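Local coordinates for ketosynthase (Streptomyces sp. MSC090213JE08, PDB 6KXD) that catalyses the decarboxylative condensation that elongates carrier-bound acyl chains, as the ketosynthase half of the ishigamide ketosynthase/chain length factor of a highly reducing type II polyketide synthase, at the interface of chains A and B. Numbering follows the deposited sequence. Chains: chain A, Ketosynthase; chain B, Ketosynthase.

Contact 1: the interface of chains A and B. Residues chain A 112, 145, 165-167, 169; chain B 120, 154-155, 173-175.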
loop_
_atom_site.group_PDB
_atom_site.type_symbol
_atom_site.label_atom_id
_atom_site.label_comp_id
_atom_site.label_asym_id
_atom_site.label_seq_id
_atom_site.Cartn_x
_atom_site.Cartn_y
_atom_site.Cartn_z
ATOM N N THR A 112 2.701 5.115 -5.599
ATOM C CA THR A 112 2.546 6.409 -4.917
ATOM C C THR A 112 1.204 7.015 -5.288
ATOM O O THR A 112 0.444 7.410 -4.446
ATOM C CB THR A 112 3.704 7.350 -5.283
ATOM O OG1 THR A 112 4.934 6.755 -4.841
ATOM C CG2 THR A 112 3.515 8.743 -4.727
ATOM N N ALA A 145 -6.258 2.082 -6.001
ATOM C CA ALA A 145 -4.936 1.557 -6.071
ATOM C C ALA A 145 -4.912 0.022 -5.960
ATOM O O ALA A 145 -4.000 -0.589 -6.478
ATOM C CB ALA A 145 -4.088 2.183 -4.971
ATOM N N THR A 165 -1.967 -4.003 -2.844
ATOM C CA THR A 165 -1.201 -2.855 -3.276
ATOM C C THR A 165 -0.703 -2.100 -2.047
ATOM O O THR A 165 -1.497 -1.737 -1.211
ATOM C CB THR A 165 -2.059 -1.893 -4.086
ATOM O OG1 THR A 165 -2.479 -2.685 -5.196
ATOM C CG2 THR A 165 -1.296 -0.691 -4.592
ATOM N N VAL A 166 0.608 -1.911 -1.983
ATOM C CA VAL A 166 1.218 -1.201 -0.899
ATOM C C VAL A 166 1.383 0.268 -1.329
ATOM O O VAL A 166 2.043 0.602 -2.311
ATOM C CB VAL A 166 2.524 -1.873 -0.474
ATOM C CG1 VAL A 166 3.181 -1.064 0.624
ATOM C CG2 VAL A 166 2.250 -3.313 -0.007
ATOM N N THR A 167 0.804 1.165 -0.557
ATOM C CA THR A 167 0.763 2.580 -0.933
ATOM C C THR A 167 1.682 3.359 0.019
ATOM O O THR A 167 1.220 4.215 0.701
ATOM C CB THR A 167 -0.660 3.121 -0.913
ATOM O OG1 THR A 167 -1.213 3.016 0.397
ATOM C CG2 THR A 167 -1.546 2.377 -1.906
ATOM N N ALA A 169 4.300 4.901 -1.164
ATOM C CA ALA A 169 4.952 5.850 -2.084
ATOM C C ALA A 169 6.336 5.364 -2.552
ATOM O O ALA A 169 6.474 4.274 -3.135
ATOM C CB ALA A 169 4.929 7.201 -1.441
ATOM N N ILE B 120 -6.775 1.248 2.927
ATOM C CA ILE B 120 -7.469 2.376 2.322
ATOM C C ILE B 120 -8.027 1.889 0.986
ATOM O O ILE B 120 -7.728 0.778 0.591
ATOM C CB ILE B 120 -6.521 3.563 2.087
ATOM C CG1 ILE B 120 -5.357 3.185 1.171
ATOM C CG2 ILE B 120 -6.058 4.125 3.420
ATOM C CD1 ILE B 120 -4.479 4.355 0.693
ATOM N N LEU B 154 -0.928 8.871 0.135
ATOM C CA LEU B 154 -1.817 7.776 0.516
ATOM C C LEU B 154 -1.439 7.210 1.902
ATOM O O LEU B 154 -2.299 6.697 2.568
ATOM C CB LEU B 154 -1.806 6.695 -0.572
ATOM C CG LEU B 154 -2.353 7.117 -1.952
ATOM C CD1 LEU B 154 -2.260 5.957 -2.941
ATOM C CD2 LEU B 154 -3.811 7.590 -1.841
ATOM N N ASN B 155 -0.166 7.256 2.266
ATOM C CA ASN B 155 0.323 6.707 3.481
ATOM C C ASN B 155 0.260 7.740 4.599
ATOM O O ASN B 155 0.759 7.486 5.679
ATOM C CB ASN B 155 1.717 6.123 3.319
ATOM C CG ASN B 155 2.772 7.133 2.928
ATOM O OD1 ASN B 155 2.425 8.281 2.577
ATOM N ND2 ASN B 155 4.014 6.691 2.931
ATOM N N THR B 173 0.797 1.221 4.598
ATOM C CA THR B 173 -0.529 1.479 4.153
ATOM C C THR B 173 -0.766 0.545 2.976
ATOM O O THR B 173 0.168 0.365 2.153
ATOM C CB THR B 173 -0.731 2.935 3.713
ATOM O OG1 THR B 173 -0.316 3.707 4.836
ATOM C CG2 THR B 173 -2.158 3.274 3.366
ATOM N N VAL B 174 -1.937 -0.079 2.958
ATOM C CA VAL B 174 -2.268 -1.008 1.895
ATOM C C VAL B 174 -3.613 -0.549 1.360
ATOM O O VAL B 174 -4.416 0.020 2.027
ATOM C CB VAL B 174 -2.303 -2.490 2.321
ATOM C CG1 VAL B 174 -0.935 -2.967 2.767
ATOM C CG2 VAL B 174 -3.378 -2.754 3.373
ATOM N N ALA B 175 -3.812 -0.744 0.063
ATOM C CA ALA B 175 -5.045 -0.361 -0.534
ATOM C C ALA B 175 -5.922 -1.610 -0.588
ATOM O O ALA B 175 -5.676 -2.541 0.124
ATOM C CB ALA B 175 -4.793 0.214 -1.911
HETATM O O HOH W 1 1.097 8.309 -2.140
#
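A:Thr165 to A:Thr167 run antiparallel to B:Thr173 to B:Ala175, pairing an edge strand of each subunit across the dimer, as is usual in the thiolase-like fold of ketosynthases. A:Val166 and B:Val174 form the bridge, both beta-branched, which suits extended backbone. The amide N of B:Ala175 gives a hydrogen bond of 2.8 Å to A:Thr165 O, and A:Thr167 N gives one of 2.9 Å to B:Thr173 O.

A:Thr167 loses more surface to the partner than any other residue of this patch, 86 Å². Its CB packs on B:Leu154 CB at 3.8 Å, the two side chains crossing at about a right angle. At the tip the branches part. The methyl CG2, anti to the carbonyl carbon, meets B:Leu154 CD1 and lies 3.9 Å from B:Ala175 CB. The hydroxyl OG1 sits between the backbone N and the carbonyl carbon (chi1 61°), which turns it toward chain B, where its hydrogen bond to B:Thr173 O is weak at 3.5 Å; B:Ile120 CD1 also borders it. Threonine suits this place because its methyl packs among apolar groups while its hydroxyl turns to B:Thr173 O.

B:Ala175 is small enough for its CB to approach A:Ala145 CB to 3.7 Å. Behind it, A:Thr165 OG1 donates to A:Ala145 O from 37° above the carbonyl plane, tying strand 161-166 to that neighbouring loop. On the other flank B:Leu154 reaches past A:Thr167, and its CD1 abuts the carbonyl O of A:Thr112. Water 1 links that same A:Thr112 O, 2.6 Å away, to B:Leu154 N, 3.1 Å away.

Contact 2: the interface of chains A and B. Residues chain A 50, 202-203, 206-207, 210; chain B 131-132, 135, 141-142, 144.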
loop_
_atom_site.group_PDB
_atom_site.type_symbol
_atom_site.label_atom_id
_atom_site.label_comp_id
_atom_site.label_asym_id
_atom_site.label_seq_id
_atom_site.Cartn_x
_atom_site.Cartn_y
_atom_site.Cartn_z
ATOM N N PHE A 50 3.415 25.462 -16.221
ATOM C CA PHE A 50 4.326 24.936 -15.207
ATOM C C PHE A 50 5.711 25.569 -15.360
ATOM O O PHE A 50 6.569 25.375 -14.482
ATOM C CB PHE A 50 4.459 23.410 -15.331
ATOM C CG PHE A 50 3.304 22.643 -14.754
ATOM C CD1 PHE A 50 3.281 22.346 -13.405
ATOM C CD2 PHE A 50 2.248 22.207 -15.543
ATOM C CE1 PHE A 50 2.218 21.646 -12.859
ATOM C CE2 PHE A 50 1.192 21.499 -14.991
ATOM C CZ PHE A 50 1.162 21.250 -13.642
ATOM N N ARG A 202 -0.192 14.820 -13.721
ATOM C CA ARG A 202 -0.187 16.221 -13.387
ATOM C C ARG A 202 -0.097 16.392 -11.860
ATOM O O ARG A 202 0.639 17.252 -11.384
ATOM C CB ARG A 202 -1.429 16.852 -13.987
ATOM C CG ARG A 202 -1.662 18.292 -13.589
ATOM C CD ARG A 202 -3.022 18.681 -14.128
ATOM N NE ARG A 202 -3.253 20.101 -13.961
ATOM C CZ ARG A 202 -3.287 20.982 -14.948
ATOM N NH1 ARG A 202 -2.879 20.654 -16.163
ATOM N NH2 ARG A 202 -3.799 22.172 -14.716
ATOM N N LYS A 203 -0.797 15.539 -11.102
ATOM C CA LYS A 203 -0.780 15.647 -9.638
ATOM C C LYS A 203 0.673 15.684 -9.137
ATOM O O LYS A 203 1.053 16.586 -8.365
ATOM C CB LYS A 203 -1.593 14.523 -8.985
ATOM C CG LYS A 203 -1.483 14.450 -7.456
ATOM C CD LYS A 203 -1.665 13.025 -6.935
ATOM C CE LYS A 203 -1.396 12.854 -5.453
ATOM N NZ LYS A 203 -1.596 11.440 -5.047
ATOM N N ALA A 206 2.854 18.757 -10.422
ATOM C CA ALA A 206 2.419 19.960 -9.723
ATOM C C ALA A 206 2.812 19.926 -8.247
ATOM O O ALA A 206 3.241 20.945 -7.691
ATOM C CB ALA A 206 0.948 20.139 -9.870
ATOM N N LEU A 207 2.713 18.751 -7.620
ATOM C CA LEU A 207 3.155 18.608 -6.232
ATOM C C LEU A 207 4.628 18.977 -6.105
ATOM O O LEU A 207 4.962 19.909 -5.371
ATOM C CB LEU A 207 2.850 17.175 -5.778
ATOM C CG LEU A 207 3.591 16.605 -4.572
ATOM C CD1 LEU A 207 4.056 17.650 -3.601
ATOM C CD2 LEU A 207 2.683 15.579 -3.885
ATOM N N ARG A 210 5.458 22.606 -6.924
ATOM C CA ARG A 210 5.056 23.535 -5.885
ATOM C C ARG A 210 5.971 23.442 -4.658
ATOM O O ARG A 210 6.120 24.423 -3.937
ATOM C CB ARG A 210 3.615 23.328 -5.435
ATOM C CG ARG A 210 3.157 24.367 -4.421
ATOM C CD ARG A 210 3.476 25.799 -4.837
ATOM N NE ARG A 210 2.963 26.713 -3.857
ATOM C CZ ARG A 210 3.640 27.098 -2.785
ATOM N NH1 ARG A 210 4.877 26.679 -2.588
ATOM N NH2 ARG A 210 3.073 27.907 -1.909
ATOM N N PHE B 131 -6.732 19.492 -4.828
ATOM C CA PHE B 131 -5.442 19.828 -5.345
ATOM C C PHE B 131 -5.556 19.972 -6.865
ATOM O O PHE B 131 -5.120 20.956 -7.473
ATOM C CB PHE B 131 -4.418 18.772 -4.960
ATOM C CG PHE B 131 -3.044 18.898 -5.558
ATOM C CD1 PHE B 131 -2.754 18.460 -6.838
ATOM C CD2 PHE B 131 -2.005 19.421 -4.805
ATOM C CE1 PHE B 131 -1.475 18.566 -7.356
ATOM C CE2 PHE B 131 -0.718 19.486 -5.314
ATOM C CZ PHE B 131 -0.450 19.074 -6.587
ATOM N N LEU B 132 -6.171 18.979 -7.493
ATOM C CA LEU B 132 -6.244 19.036 -8.958
ATOM C C LEU B 132 -7.201 20.140 -9.412
ATOM O O LEU B 132 -6.911 20.812 -10.432
ATOM C CB LEU B 132 -6.633 17.663 -9.498
ATOM C CG LEU B 132 -5.510 16.634 -9.431
ATOM C CD1 LEU B 132 -6.045 15.254 -9.742
ATOM C CD2 LEU B 132 -4.379 16.967 -10.379
ATOM N N SER B 135 -5.165 23.135 -9.405
ATOM C CA SER B 135 -4.248 23.038 -10.460
ATOM C C SER B 135 -4.892 23.495 -11.774
ATOM O O SER B 135 -4.236 24.093 -12.577
ATOM C CB SER B 135 -3.779 21.632 -10.604
ATOM O OG SER B 135 -2.907 21.511 -11.701
ATOM N N PRO B 141 -0.715 26.106 -12.875
ATOM C CA PRO B 141 -1.192 24.759 -12.533
ATOM C C PRO B 141 -0.511 24.101 -11.316
ATOM O O PRO B 141 -0.763 22.924 -11.020
ATOM C CB PRO B 141 -0.889 23.975 -13.817
ATOM C CG PRO B 141 0.352 24.631 -14.357
ATOM C CD PRO B 141 0.159 26.105 -14.056
ATOM N N PHE B 142 0.392 24.827 -10.657
ATOM C CA PHE B 142 1.017 24.361 -9.425
ATOM C C PHE B 142 0.724 25.350 -8.301
ATOM O O PHE B 142 1.365 25.277 -7.248
ATOM C CB PHE B 142 2.504 24.147 -9.658
ATOM C CG PHE B 142 3.279 25.391 -9.996
ATOM C CD1 PHE B 142 3.293 25.884 -11.291
ATOM C CD2 PHE B 142 4.043 26.028 -9.032
ATOM C CE1 PHE B 142 4.048 27.002 -11.612
ATOM C CE2 PHE B 142 4.796 27.146 -9.353
ATOM C CZ PHE B 142 4.794 27.633 -10.644
ATOM N N VAL B 144 -1.473 25.620 -5.873
ATOM C CA VAL B 144 -2.320 24.806 -5.044
ATOM C C VAL B 144 -2.181 25.282 -3.593
ATOM O O VAL B 144 -1.202 26.003 -3.253
ATOM C CB VAL B 144 -1.901 23.329 -5.179
ATOM C CG1 VAL B 144 -1.984 22.852 -6.617
ATOM C CG2 VAL B 144 -0.503 23.088 -4.638
HETATM O O HOH W 2 0.294 27.829 -4.147
#
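This is a helix-against-helix-and-loop interface of the ketosynthase/chain length factor pair, in which A:Phe50 and A:Ala206 receive B:Pro141 and B:Phe131 and help hold the subunits together. B:Pro141 CG sits over the centre of the A:Phe50 ring, 3.3 Å from its centroid, a CH-pi contact in which a rigid pyrrolidine meets an aromatic face. An alanine in place of A:Phe50 would probably leave B:Pro141 without its aromatic platform and open a gap beside A:Ala206.

B:Phe131 reaches across to helix 202-210 of chain A, its tip CZ pointing edge-on at A:Leu207 N. A:Ala206, whose side chain ends at CB, lets the ring edge come to 3.7 Å (CZ to CB). The side chains of B:Phe131 and A:Lys203 cross at about a right angle, with CE1 near A:Lys203 O and CA.

A:Arg202 extends from CG to NE, and NE donates to B:Ser135 OG at 2.7 Å, the oxygen tilted 29° from the guanidinium plane. The same hydroxyl donates a hydrogen bond to B:Pro141 O, 2.7 Å away, and so probably steadies the loop of B:Pro141. A:Arg210 bends at chi2 (49°), which lays its aliphatic stem along B:Phe142 O before NE reaches water 2 at 2.9 Å; that water also contacts B:Val144 O.

In the fold, helix 202-210 of chain A lies against helix 125-137 of chain B and the loop after it, with A:Phe50 on a separate loop.

The C-alpha centres of contact 1 and contact 2 lie about 21 Å apart, and they share no residue. Chain B connects them twice: its backbone runs from B:Ile120 in contact 1 into helix 125-137 of contact 2, then returns from the loop of B:Val144 through short helices to B:Leu154. In chain A, strand 161-166 with the residues after it, and helix 202-210 with the loop of A:Phe50, contribute most. A:Ala169 of contact 1 opens 3-10 helix 169-171, which carries the catalytic cysteine of ketosynthases. Contact 1 pairs backbones, contact 2 relies on side chains; together they probably fix how ketosynthase and chain length factor are oriented.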